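Local coordinates for protein scyllo-inositol 2-dehydrogenase (NADP(+)) IolW (PDB 3GDO) that catalyses the reversible NADPH-dependent reduction of scyllo-inosose to scyllo-inositol, with no activity when NADH is offered in place of NADPH, at residues 10-14 against 36-40; 129-133 against 295-301; 145-149 against 185-190; 196-200 against 335-340. Numbering follows the deposited sequence.

In the fold
From the N terminus, contact 1 closes first, a short loop through helix 15-26 that joins the first two strands of the parallel Rossmann sheet. Contact 2 then opens on helix 129-139 and closes 162 residues later on the loop after strand 289-295. Contact 3 falls wholly within that span, setting helix 174-190 against strand 146-152 of the mixed sheet; contacts 2 and 3 meet where F131 packs on Q185, H188, L189 and Y149. Contact 4 opens within the same span but closes beyond it, so it crosses contact 2, and brings helix 323-342 to strand 195-201 of the same mixed sheet. Centres of contacts 1 and 3 lie 37 Å apart, on opposite sides of the chain's centre.

Contact 1: 10-14 against 36-40; sequences ILGYG and IMTSR
Two isoleucines on neighbouring parallel strands, I10 and I36, form the apolar centre of this contact within a beta-alpha-beta unit of the Rossmann fold, made of strand 6-11, helix 15-26 and strand 31-37. Both take the mt rotamer on the same sheet face, with I10 CB 4.2 Å from I36 CG1. The Y13 ring (chi1 t) extends this cluster, CD1 lying 3.9 Å from I36 CG2, and sends its hydroxyl to D47. On the other face L11 CD2 (mt) meets M37 CB at 3.9 Å, and H81 of helix 78-87 packs on both residues. In register, I10 pairs with I36 (CA-CA 4.6 Å) and L11 with M37 (4.9 Å). M37 N donates to I10 O and G12 N to M37 O, each at 2.9 Å; I36 CA adds a CA-H...O contact to I10 O at 3.3 Å. Beyond the pairing the strands enter loops. G12, at phi/psi 93/138, would jam a CB against the preceding carbonyl oxygen. G12 and G14, the N-cap of the next helix, fit the GxGxxG pattern of a dinucleotide-binding turn, consistent with the enzyme's use of NADPH. At the polar edge R40 reaches back, CD 3.2 Å from Y13 O, while its guanidinium forms a salt bridge with E43. T38 OG1 lies 3.4 Å from Y13 CB and accepts from R40 N at 3.2 Å, closing an ST turn.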
loop_
_atom_site.group_PDB
_atom_site.type_symbol
_atom_site.label_atom_id
_atom_site.label_comp_id
_atom_site.label_asym_id
_atom_site.label_seq_id
_atom_site.Cartn_x
_atom_site.Cartn_y
_atom_site.Cartn_z
ATOM N N ILE B 10 -11.341 23.650 -30.926
ATOM C CA ILE B 10 -11.655 22.650 -29.876
ATOM C C ILE B 10 -12.690 21.631 -30.330
ATOM O O ILE B 10 -13.803 21.991 -30.723
ATOM C CB ILE B 10 -12.123 23.293 -28.561
ATOM C CG1 ILE B 10 -11.113 24.327 -28.091
ATOM C CG2 ILE B 10 -12.366 22.197 -27.465
ATOM C CD1 ILE B 10 -11.607 25.202 -26.938
ATOM N N LEU B 11 -12.327 20.359 -30.297
ATOM C CA LEU B 11 -13.265 19.329 -30.688
ATOM C C LEU B 11 -14.052 18.840 -29.462
ATOM O O LEU B 11 -13.493 18.201 -28.585
ATOM C CB LEU B 11 -12.568 18.153 -31.364
ATOM C CG LEU B 11 -11.807 18.355 -32.680
ATOM C CD1 LEU B 11 -11.557 16.975 -33.316
ATOM C CD2 LEU B 11 -12.552 19.286 -33.667
ATOM N N GLY B 12 -15.351 19.168 -29.422
ATOM C CA GLY B 12 -16.233 18.726 -28.317
ATOM C C GLY B 12 -16.286 19.771 -27.227
ATOM O O GLY B 12 -15.278 20.372 -26.880
ATOM N N TYR B 13 -17.481 20.017 -26.701
ATOM C CA TYR B 13 -17.643 21.012 -25.668
ATOM C C TYR B 13 -18.502 20.479 -24.489
ATOM O O TYR B 13 -19.379 21.178 -23.956
ATOM C CB TYR B 13 -18.213 22.278 -26.286
ATOM C CG TYR B 13 -17.962 23.517 -25.484
ATOM C CD1 TYR B 13 -16.665 24.009 -25.324
ATOM C CD2 TYR B 13 -19.015 24.216 -24.893
ATOM C CE1 TYR B 13 -16.423 25.161 -24.574
ATOM C CE2 TYR B 13 -18.782 25.376 -24.154
ATOM C CZ TYR B 13 -17.470 25.837 -24.006
ATOM O OH TYR B 13 -17.201 26.984 -23.276
ATOM N N GLY B 14 -18.224 19.229 -24.112
ATOM C CA GLY B 14 -18.685 18.629 -22.853
ATOM C C GLY B 14 -17.856 19.128 -21.687
ATOM O O GLY B 14 -17.384 20.287 -21.662
ATOM N N ILE B 36 -15.082 25.829 -32.384
ATOM C CA ILE B 36 -15.427 24.715 -31.481
ATOM C C ILE B 36 -16.464 23.858 -32.176
ATOM O O ILE B 36 -17.493 24.371 -32.614
ATOM C CB ILE B 36 -15.957 25.206 -30.135
ATOM C CG1 ILE B 36 -15.003 26.220 -29.508
ATOM C CG2 ILE B 36 -16.292 24.006 -29.190
ATOM C CD1 ILE B 36 -15.517 26.855 -28.227
ATOM N N MET B 37 -16.158 22.564 -32.303
ATOM C CA MET B 37 -17.053 21.584 -32.897
ATOM C C MET B 37 -18.002 21.033 -31.810
ATOM O O MET B 37 -17.559 20.299 -30.925
ATOM C CB MET B 37 -16.250 20.450 -33.560
ATOM C CG MET B 37 -17.077 19.578 -34.488
ATOM S SD MET B 37 -16.354 18.056 -35.099
ATOM C CE MET B 37 -16.029 17.140 -33.623
ATOM N N THR B 38 -19.291 21.400 -31.884
ATOM C CA THR B 38 -20.283 21.068 -30.832
ATOM C C THR B 38 -21.701 21.460 -31.287
ATOM O O THR B 38 -21.876 22.355 -32.126
ATOM C CB THR B 38 -19.935 21.801 -29.478
ATOM O OG1 THR B 38 -20.728 21.298 -28.397
ATOM C CG2 THR B 38 -20.094 23.345 -29.593
ATOM N N SER B 39 -22.717 20.817 -30.712
ATOM C CA SER B 39 -24.099 21.250 -30.927
ATOM C C SER B 39 -24.559 22.189 -29.802
ATOM O O SER B 39 -25.727 22.630 -29.784
ATOM C CB SER B 39 -25.033 20.034 -31.036
ATOM O OG SER B 39 -25.036 19.326 -29.805
ATOM N N ARG B 40 -23.672 22.497 -28.854
ATOM C CA ARG B 40 -24.005 23.426 -27.778
ATOM C C ARG B 40 -23.771 24.868 -28.183
ATOM O O ARG B 40 -22.946 25.580 -27.577
ATOM C CB ARG B 40 -23.236 23.097 -26.498
ATOM C CG ARG B 40 -23.505 21.683 -25.938
ATOM C CD ARG B 40 -22.432 21.274 -24.929
ATOM N NE ARG B 40 -22.696 19.956 -24.348
ATOM C CZ ARG B 40 -23.377 19.742 -23.212
ATOM N NH1 ARG B 40 -23.845 20.748 -22.488
ATOM N NH2 ARG B 40 -23.567 18.508 -22.785
#

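Contact 2: 129-133 against 295-301; sequences NDFLT and IPSVNGS
N129 opens the first turn of helix 129-139, its CA 3.8 Å from the CA of G300 in the extended chain 295-301. From S297 to G300 the backbone stays near polyproline II values (phi -58 to -70°, psi 138 to 148°), so the loop crosses the turn without pairing as a strand. N129 CB sits 3.0 Å from V298 O and 3.5 Å from G300 N; its amide ND2 bonds to G272 O. A CB on G300 would come within a tight 3.1 Å of N129 N. L132 (mt) faces the loop, with CB 3.9 Å from V298 CB and CD1 3.3 Å from N299 O. T133 (chi1 m) supplies the direct bond: OG1 donates to N129 O at 2.8 Å, one turn back, and accepts from V298 N at 2.9 Å, while CG2 touches I295 CG2 at 3.9 Å. A helix N-terminus is thus pinned to the loop linking strand 289-295 with helix 303-315, 162 residues on, beside the mixed sheet of a Gfo/Idh/MocA oxidoreductase.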
loop_
_atom_site.group_PDB
_atom_site.type_symbol
_atom_site.label_atom_id
_atom_site.label_comp_id
_atom_site.label_asym_id
_atom_site.label_seq_id
_atom_site.Cartn_x
_atom_site.Cartn_y
_atom_site.Cartn_z
ATOM N N ASN B 129 -0.458 20.339 -7.518
ATOM C CA ASN B 129 0.350 20.867 -6.406
ATOM C C ASN B 129 1.261 19.839 -5.729
ATOM O O ASN B 129 2.475 20.053 -5.605
ATOM C CB ASN B 129 -0.483 21.677 -5.382
ATOM C CG ASN B 129 -1.807 21.015 -4.954
ATOM O OD1 ASN B 129 -2.009 19.770 -4.984
ATOM N ND2 ASN B 129 -2.717 21.864 -4.527
ATOM N N ASP B 130 0.682 18.707 -5.314
ATOM C CA ASP B 130 1.438 17.694 -4.580
ATOM C C ASP B 130 2.623 17.187 -5.392
ATOM O O ASP B 130 3.759 17.113 -4.879
ATOM C CB ASP B 130 0.526 16.538 -4.102
ATOM C CG ASP B 130 -0.509 16.093 -5.153
ATOM O OD1 ASP B 130 -0.251 16.248 -6.377
ATOM O OD2 ASP B 130 -1.597 15.563 -4.761
ATOM N N PHE B 131 2.371 16.844 -6.658
ATOM C CA PHE B 131 3.432 16.357 -7.518
ATOM C C PHE B 131 4.529 17.412 -7.729
ATOM O O PHE B 131 5.708 17.092 -7.717
ATOM C CB PHE B 131 2.889 15.840 -8.851
ATOM C CG PHE B 131 3.905 15.073 -9.646
ATOM C CD1 PHE B 131 4.343 13.839 -9.225
ATOM C CD2 PHE B 131 4.419 15.586 -10.823
ATOM C CE1 PHE B 131 5.292 13.140 -9.940
ATOM C CE2 PHE B 131 5.375 14.906 -11.549
ATOM C CZ PHE B 131 5.806 13.667 -11.120
ATOM N N LEU B 132 4.141 18.667 -7.858
ATOM C CA LEU B 132 5.115 19.719 -8.025
ATOM C C LEU B 132 5.973 19.795 -6.778
ATOM O O LEU B 132 7.193 19.973 -6.881
ATOM C CB LEU B 132 4.441 21.075 -8.313
ATOM C CG LEU B 132 3.918 21.248 -9.755
ATOM C CD1 LEU B 132 3.367 22.662 -9.912
ATOM C CD2 LEU B 132 5.007 20.929 -10.835
ATOM N N THR B 133 5.325 19.657 -5.618
ATOM C CA THR B 133 6.017 19.698 -4.320
ATOM C C THR B 133 7.085 18.602 -4.227
ATOM O O THR B 133 8.243 18.901 -3.923
ATOM C CB THR B 133 5.017 19.594 -3.189
ATOM O OG1 THR B 133 4.008 20.591 -3.385
ATOM C CG2 THR B 133 5.695 19.719 -1.788
ATOM N N ILE B 295 5.636 20.580 4.931
ATOM C CA ILE B 295 6.076 21.269 3.699
ATOM C C ILE B 295 4.905 21.967 2.984
ATOM O O ILE B 295 4.001 21.287 2.469
ATOM C CB ILE B 295 6.765 20.304 2.700
ATOM C CG1 ILE B 295 7.828 19.439 3.396
ATOM C CG2 ILE B 295 7.359 21.070 1.515
ATOM C CD1 ILE B 295 9.057 20.198 3.909
ATOM N N PRO B 296 4.895 23.325 2.962
ATOM C CA PRO B 296 3.807 23.989 2.223
ATOM C C PRO B 296 3.899 23.611 0.740
ATOM O O PRO B 296 4.979 23.633 0.170
ATOM C CB PRO B 296 4.063 25.504 2.464
ATOM C CG PRO B 296 5.006 25.549 3.680
ATOM C CD PRO B 296 5.850 24.298 3.542
ATOM N N SER B 297 2.784 23.193 0.147
ATOM C CA SER B 297 2.795 22.680 -1.224
ATOM C C SER B 297 3.074 23.798 -2.241
ATOM O O SER B 297 2.576 24.900 -2.080
ATOM C CB SER B 297 1.447 22.019 -1.540
ATOM O OG SER B 297 1.054 21.099 -0.529
ATOM N N VAL B 298 3.871 23.521 -3.270
ATOM C CA VAL B 298 3.980 24.415 -4.449
ATOM C C VAL B 298 2.576 24.526 -5.055
ATOM O O VAL B 298 1.863 23.524 -5.106
ATOM C CB VAL B 298 4.916 23.818 -5.511
ATOM C CG1 VAL B 298 4.963 24.693 -6.782
ATOM C CG2 VAL B 298 6.313 23.628 -4.943
ATOM N N ASN B 299 2.164 25.718 -5.469
ATOM C CA ASN B 299 0.865 25.912 -6.112
ATOM C C ASN B 299 0.740 25.053 -7.375
ATOM O O ASN B 299 1.685 24.920 -8.106
ATOM C CB ASN B 299 0.607 27.407 -6.420
ATOM C CG ASN B 299 0.268 28.218 -5.152
ATOM O OD1 ASN B 299 0.830 27.963 -4.092
ATOM N ND2 ASN B 299 -0.652 29.179 -5.260
ATOM N N GLY B 300 -0.414 24.438 -7.600
ATOM C CA GLY B 300 -0.634 23.681 -8.838
ATOM C C GLY B 300 -0.725 24.661 -10.008
ATOM O O GLY B 300 -1.220 25.795 -9.836
ATOM N N SER B 301 -0.273 24.239 -11.187
ATOM C CA SER B 301 -0.109 25.167 -12.335
ATOM C C SER B 301 -0.424 24.518 -13.680
ATOM O O SER B 301 0.493 24.260 -14.475
ATOM C CB SER B 301 1.341 25.678 -12.331
ATOM O OG SER B 301 1.539 26.669 -13.317
#

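Contact 3: 145-149 against 185-190; sequences DINTY and QTLHLF
Helix-on-sheet packing in the C-terminal alpha/beta domain of the Gfo/Idh/MocA fold brings the end of helix 174-190 onto strand 146-152 of the mixed sheet. The short axes run nearly antiparallel, 176° between directions and 12.0 Å apart, with CA-CA distances of 8.4 Å for Y149-T186 and 9.8 Å for I146-F190. Large side chains fill that gap. I146 and Y149, three residues apart, both point at the helix because N147 and T148 form a classic beta bulge opposite H242. At the centre is a T-shaped pair: the F190 edge meets the Y149 face, centroids 5.2 Å apart and planes at 79°, with F190 CE2 3.7 Å from Y149 CG. F190 has chi1 m; Y149, chi1 t, reaches from its strand across the gap toward the helix. L189 CD1 lies 3.6 Å from Y149 CE1, and I146 CD1 (mt) touches F190 CE1 at 4.2 Å. At the Y149 ring edge, T186 OG1 is 3.4 Å from CE2, though its hydrogen bond goes to I182 O, one turn back in the helix. Away from the helix, N147 ND2 bonds to I231 O of the second subunit, so the bulge also borders the subunit interface. No direct hydrogen bond spans the two segments. Instead, Y149 OH donates to a water at 2.9 Å, which in turn donates to Q185 OE1 at 2.9 Å, an oxygen that also bonds to Y239 OH.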
loop_
_atom_site.group_PDB
_atom_site.type_symbol
_atom_site.label_atom_id
_atom_site.label_comp_id
_atom_site.label_asym_id
_atom_site.label_seq_id
_atom_site.Cartn_x
_atom_site.Cartn_y
_atom_site.Cartn_z
ATOM N N ASP B 145 17.787 8.884 -3.264
ATOM C CA ASP B 145 17.824 7.436 -3.401
ATOM C C ASP B 145 16.489 6.865 -2.900
ATOM O O ASP B 145 16.429 6.199 -1.866
ATOM C CB ASP B 145 19.014 6.842 -2.635
ATOM C CG ASP B 145 19.200 5.324 -2.895
ATOM O OD1 ASP B 145 18.920 4.843 -4.020
ATOM O OD2 ASP B 145 19.631 4.588 -1.965
ATOM N N ILE B 146 15.428 7.195 -3.614
ATOM C CA ILE B 146 14.089 6.746 -3.260
ATOM C C ILE B 146 14.067 5.236 -3.443
ATOM O O ILE B 146 14.537 4.733 -4.476
ATOM C CB ILE B 146 13.021 7.458 -4.111
ATOM C CG1 ILE B 146 12.905 8.912 -3.635
ATOM C CG2 ILE B 146 11.676 6.729 -4.012
ATOM C CD1 ILE B 146 12.196 9.865 -4.655
ATOM N N ASN B 147 13.586 4.516 -2.420
ATOM C CA ASN B 147 13.551 3.055 -2.507
ATOM C C ASN B 147 12.119 2.510 -2.630
ATOM O O ASN B 147 11.910 1.404 -3.105
ATOM C CB ASN B 147 14.313 2.414 -1.325
ATOM C CG ASN B 147 13.688 2.729 0.026
ATOM O OD1 ASN B 147 12.574 2.270 0.338
ATOM N ND2 ASN B 147 14.390 3.500 0.835
ATOM N N THR B 148 11.148 3.296 -2.179
ATOM C CA THR B 148 9.746 2.880 -2.196
ATOM C C THR B 148 8.889 4.092 -2.533
ATOM O O THR B 148 9.033 5.186 -1.907
ATOM C CB THR B 148 9.295 2.303 -0.812
ATOM O OG1 THR B 148 10.149 1.236 -0.428
ATOM C CG2 THR B 148 7.892 1.739 -0.872
ATOM N N TYR B 149 7.949 3.893 -3.460
ATOM C CA TYR B 149 7.134 5.012 -3.986
ATOM C C TYR B 149 5.718 4.500 -4.147
ATOM O O TYR B 149 5.420 3.704 -5.065
ATOM C CB TYR B 149 7.716 5.495 -5.348
ATOM C CG TYR B 149 6.946 6.647 -5.982
ATOM C CD1 TYR B 149 7.181 7.977 -5.599
ATOM C CD2 TYR B 149 6.007 6.415 -6.997
ATOM C CE1 TYR B 149 6.475 9.041 -6.190
ATOM C CE2 TYR B 149 5.317 7.461 -7.613
ATOM C CZ TYR B 149 5.537 8.762 -7.201
ATOM O OH TYR B 149 4.826 9.766 -7.803
ATOM N N GLN B 185 3.088 10.027 -13.742
ATOM C CA GLN B 185 3.932 10.689 -12.752
ATOM C C GLN B 185 5.138 9.811 -12.444
ATOM O O GLN B 185 6.286 10.289 -12.396
ATOM C CB GLN B 185 3.140 10.945 -11.483
ATOM C CG GLN B 185 2.152 12.100 -11.630
ATOM C CD GLN B 185 1.394 12.432 -10.344
ATOM O OE1 GLN B 185 1.307 11.624 -9.429
ATOM N NE2 GLN B 185 0.857 13.635 -10.276
ATOM N N THR B 186 4.865 8.516 -12.268
ATOM C CA THR B 186 5.907 7.541 -11.935
ATOM C C THR B 186 6.921 7.413 -13.063
ATOM O O THR B 186 8.144 7.360 -12.799
ATOM C CB THR B 186 5.335 6.134 -11.605
ATOM O OG1 THR B 186 4.252 6.268 -10.662
ATOM C CG2 THR B 186 6.405 5.259 -11.025
ATOM N N LEU B 187 6.423 7.319 -14.305
ATOM C CA LEU B 187 7.307 7.239 -15.486
ATOM C C LEU B 187 8.118 8.531 -15.581
ATOM O O LEU B 187 9.306 8.496 -15.859
ATOM C CB LEU B 187 6.504 7.026 -16.741
ATOM C CG LEU B 187 5.748 5.683 -16.797
ATOM C CD1 LEU B 187 5.101 5.549 -18.139
ATOM C CD2 LEU B 187 6.603 4.503 -16.469
ATOM N N HIS B 188 7.478 9.648 -15.269
ATOM C CA HIS B 188 8.127 10.949 -15.345
ATOM C C HIS B 188 9.300 10.982 -14.397
ATOM O O HIS B 188 10.378 11.481 -14.742
ATOM C CB HIS B 188 7.151 12.092 -15.025
ATOM C CG HIS B 188 7.717 13.462 -15.258
ATOM N ND1 HIS B 188 8.174 13.885 -16.495
ATOM C CD2 HIS B 188 7.903 14.503 -14.413
ATOM C CE1 HIS B 188 8.587 15.138 -16.403
ATOM N NE2 HIS B 188 8.440 15.534 -15.153
ATOM N N LEU B 189 9.096 10.457 -13.195
ATOM C CA LEU B 189 10.151 10.498 -12.182
ATOM C C LEU B 189 11.278 9.500 -12.418
ATOM O O LEU B 189 12.404 9.833 -12.176
ATOM C CB LEU B 189 9.596 10.310 -10.766
ATOM C CG LEU B 189 8.719 11.346 -10.071
ATOM C CD1 LEU B 189 8.380 10.793 -8.700
ATOM C CD2 LEU B 189 9.411 12.707 -9.937
ATOM N N PHE B 190 10.988 8.277 -12.867
ATOM C CA PHE B 190 11.999 7.229 -12.793
ATOM C C PHE B 190 12.216 6.463 -14.098
ATOM O O PHE B 190 12.976 5.488 -14.103
ATOM C CB PHE B 190 11.634 6.173 -11.709
ATOM C CG PHE B 190 11.192 6.743 -10.396
ATOM C CD1 PHE B 190 12.094 7.427 -9.564
ATOM C CD2 PHE B 190 9.866 6.561 -9.960
ATOM C CE1 PHE B 190 11.658 7.940 -8.296
ATOM C CE2 PHE B 190 9.434 7.076 -8.697
ATOM C CZ PHE B 190 10.326 7.744 -7.874
HETATM O O HOH W 1 2.342 8.903 -9.023
#

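Contact 4: 196-200 against 335-340; sequences VTANV and AAMESS
Two consecutive helical serines, both with chi1 t, bind alternate backbone amides of strand 195-201: A198 N donates to S339 OG at 2.7 Å and V200 N to S340 OG at 2.8 Å. S339 OG also hydrogen-bonds to R344 O. A water donates to N199 OD1 (2.8 Å) and to S340 O (3.1 Å), with S340 OG 3.1 Å away, and S340 CA makes a CA-H...O contact to A198 O at 3.3 Å. The short axes approach to 6.1 Å at a crossing angle of -72°; CA atoms come closest at N199-S340 (4.7 Å) and A198-A336 (5.0 Å). In the C-terminal alpha/beta domain's mixed sheet, strand 195-201 bonds to strand 212-219 through T197 and N199 and to strand 346-347 through V196. Beyond V196, the serines take over the edge that V196 shares with I346. Small residues permit the close approach: A198 CB lies 3.6 Å from A336 CB and 3.4 Å from A336 O. V196 (chi1 t) places CG1 4.1 Å from A336 CB and CG2 4.2 Å from A335 CB, and V200 CG2 stands 4.3 Å from A336 CB. Pointing away from the helix, T197 packs on T197 of the second subunit.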
loop_
_atom_site.group_PDB
_atom_site.type_symbol
_atom_site.label_atom_id
_atom_site.label_comp_id
_atom_site.label_asym_id
_atom_site.label_seq_id
_atom_site.Cartn_x
_atom_site.Cartn_y
_atom_site.Cartn_z
ATOM N N VAL B 196 6.124 -5.385 -14.562
ATOM C CA VAL B 196 4.870 -4.915 -13.964
ATOM C C VAL B 196 4.178 -6.147 -13.423
ATOM O O VAL B 196 4.081 -7.170 -14.124
ATOM C CB VAL B 196 3.951 -4.241 -15.023
ATOM C CG1 VAL B 196 2.567 -3.842 -14.446
ATOM C CG2 VAL B 196 4.634 -3.037 -15.663
ATOM N N THR B 197 3.713 -6.074 -12.178
ATOM C CA THR B 197 2.902 -7.152 -11.597
ATOM C C THR B 197 1.582 -6.493 -11.155
ATOM O O THR B 197 1.594 -5.442 -10.488
ATOM C CB THR B 197 3.655 -7.850 -10.452
ATOM O OG1 THR B 197 4.939 -8.309 -10.916
ATOM C CG2 THR B 197 2.849 -9.069 -9.871
ATOM N N ALA B 198 0.436 -7.055 -11.520
ATOM C CA ALA B 198 -0.795 -6.294 -11.260
ATOM C C ALA B 198 -2.002 -7.171 -11.002
ATOM O O ALA B 198 -2.088 -8.296 -11.493
ATOM C CB ALA B 198 -1.077 -5.337 -12.437
ATOM N N ASN B 199 -2.950 -6.607 -10.251
ATOM C CA ASN B 199 -4.283 -7.152 -10.138
ATOM C C ASN B 199 -5.244 -6.044 -10.567
ATOM O O ASN B 199 -5.210 -4.909 -10.049
ATOM C CB ASN B 199 -4.550 -7.651 -8.706
ATOM C CG ASN B 199 -5.923 -8.310 -8.552
ATOM O OD1 ASN B 199 -6.386 -9.036 -9.450
ATOM N ND2 ASN B 199 -6.596 -8.043 -7.422
ATOM N N VAL B 200 -6.087 -6.352 -11.542
ATOM C CA VAL B 200 -6.994 -5.349 -12.082
ATOM C C VAL B 200 -8.371 -6.043 -12.109
ATOM O O VAL B 200 -8.514 -7.123 -12.701
ATOM C CB VAL B 200 -6.483 -4.845 -13.483
ATOM C CG1 VAL B 200 -7.406 -3.860 -14.113
ATOM C CG2 VAL B 200 -5.071 -4.201 -13.359
ATOM N N ALA B 335 0.327 -4.000 -19.954
ATOM C CA ALA B 335 1.107 -5.012 -19.224
ATOM C C ALA B 335 0.472 -5.374 -17.863
ATOM O O ALA B 335 0.483 -6.529 -17.450
ATOM C CB ALA B 335 2.568 -4.548 -19.025
ATOM N N ALA B 336 -0.063 -4.369 -17.183
ATOM C CA ALA B 336 -0.873 -4.595 -15.962
ATOM C C ALA B 336 -2.062 -5.503 -16.238
ATOM O O ALA B 336 -2.341 -6.409 -15.453
ATOM C CB ALA B 336 -1.384 -3.259 -15.397
ATOM N N MET B 337 -2.770 -5.249 -17.340
ATOM C CA MET B 337 -3.977 -6.030 -17.679
ATOM C C MET B 337 -3.583 -7.457 -17.971
ATOM O O MET B 337 -4.230 -8.418 -17.531
ATOM C CB MET B 337 -4.727 -5.378 -18.841
ATOM C CG MET B 337 -5.218 -3.928 -18.520
ATOM S SD MET B 337 -6.029 -2.990 -19.881
ATOM C CE MET B 337 -7.431 -4.031 -20.182
ATOM N N GLU B 338 -2.467 -7.579 -18.680
ATOM C CA GLU B 338 -1.900 -8.867 -19.048
ATOM C C GLU B 338 -1.355 -9.613 -17.808
ATOM O O GLU B 338 -1.599 -10.832 -17.632
ATOM C CB GLU B 338 -0.818 -8.649 -20.126
ATOM C CG GLU B 338 -0.253 -9.901 -20.757
ATOM C CD GLU B 338 -1.255 -10.622 -21.651
ATOM O OE1 GLU B 338 -2.297 -10.016 -22.021
ATOM O OE2 GLU B 338 -0.987 -11.796 -22.001
ATOM N N SER B 339 -0.688 -8.877 -16.914
ATOM C CA SER B 339 -0.241 -9.454 -15.637
ATOM C C SER B 339 -1.420 -10.044 -14.863
ATOM O O SER B 339 -1.381 -11.194 -14.404
ATOM C CB SER B 339 0.500 -8.407 -14.794
ATOM O OG SER B 339 0.753 -8.925 -13.476
ATOM N N SER B 340 -2.499 -9.261 -14.784
ATOM C CA SER B 340 -3.705 -9.638 -14.064
ATOM C C SER B 340 -4.367 -10.850 -14.695
ATOM O O SER B 340 -4.708 -11.813 -14.021
ATOM C CB SER B 340 -4.686 -8.461 -14.047
ATOM O OG SER B 340 -5.681 -8.701 -13.093
HETATM O O HOH W 2 -5.458 -11.140 -11.118
#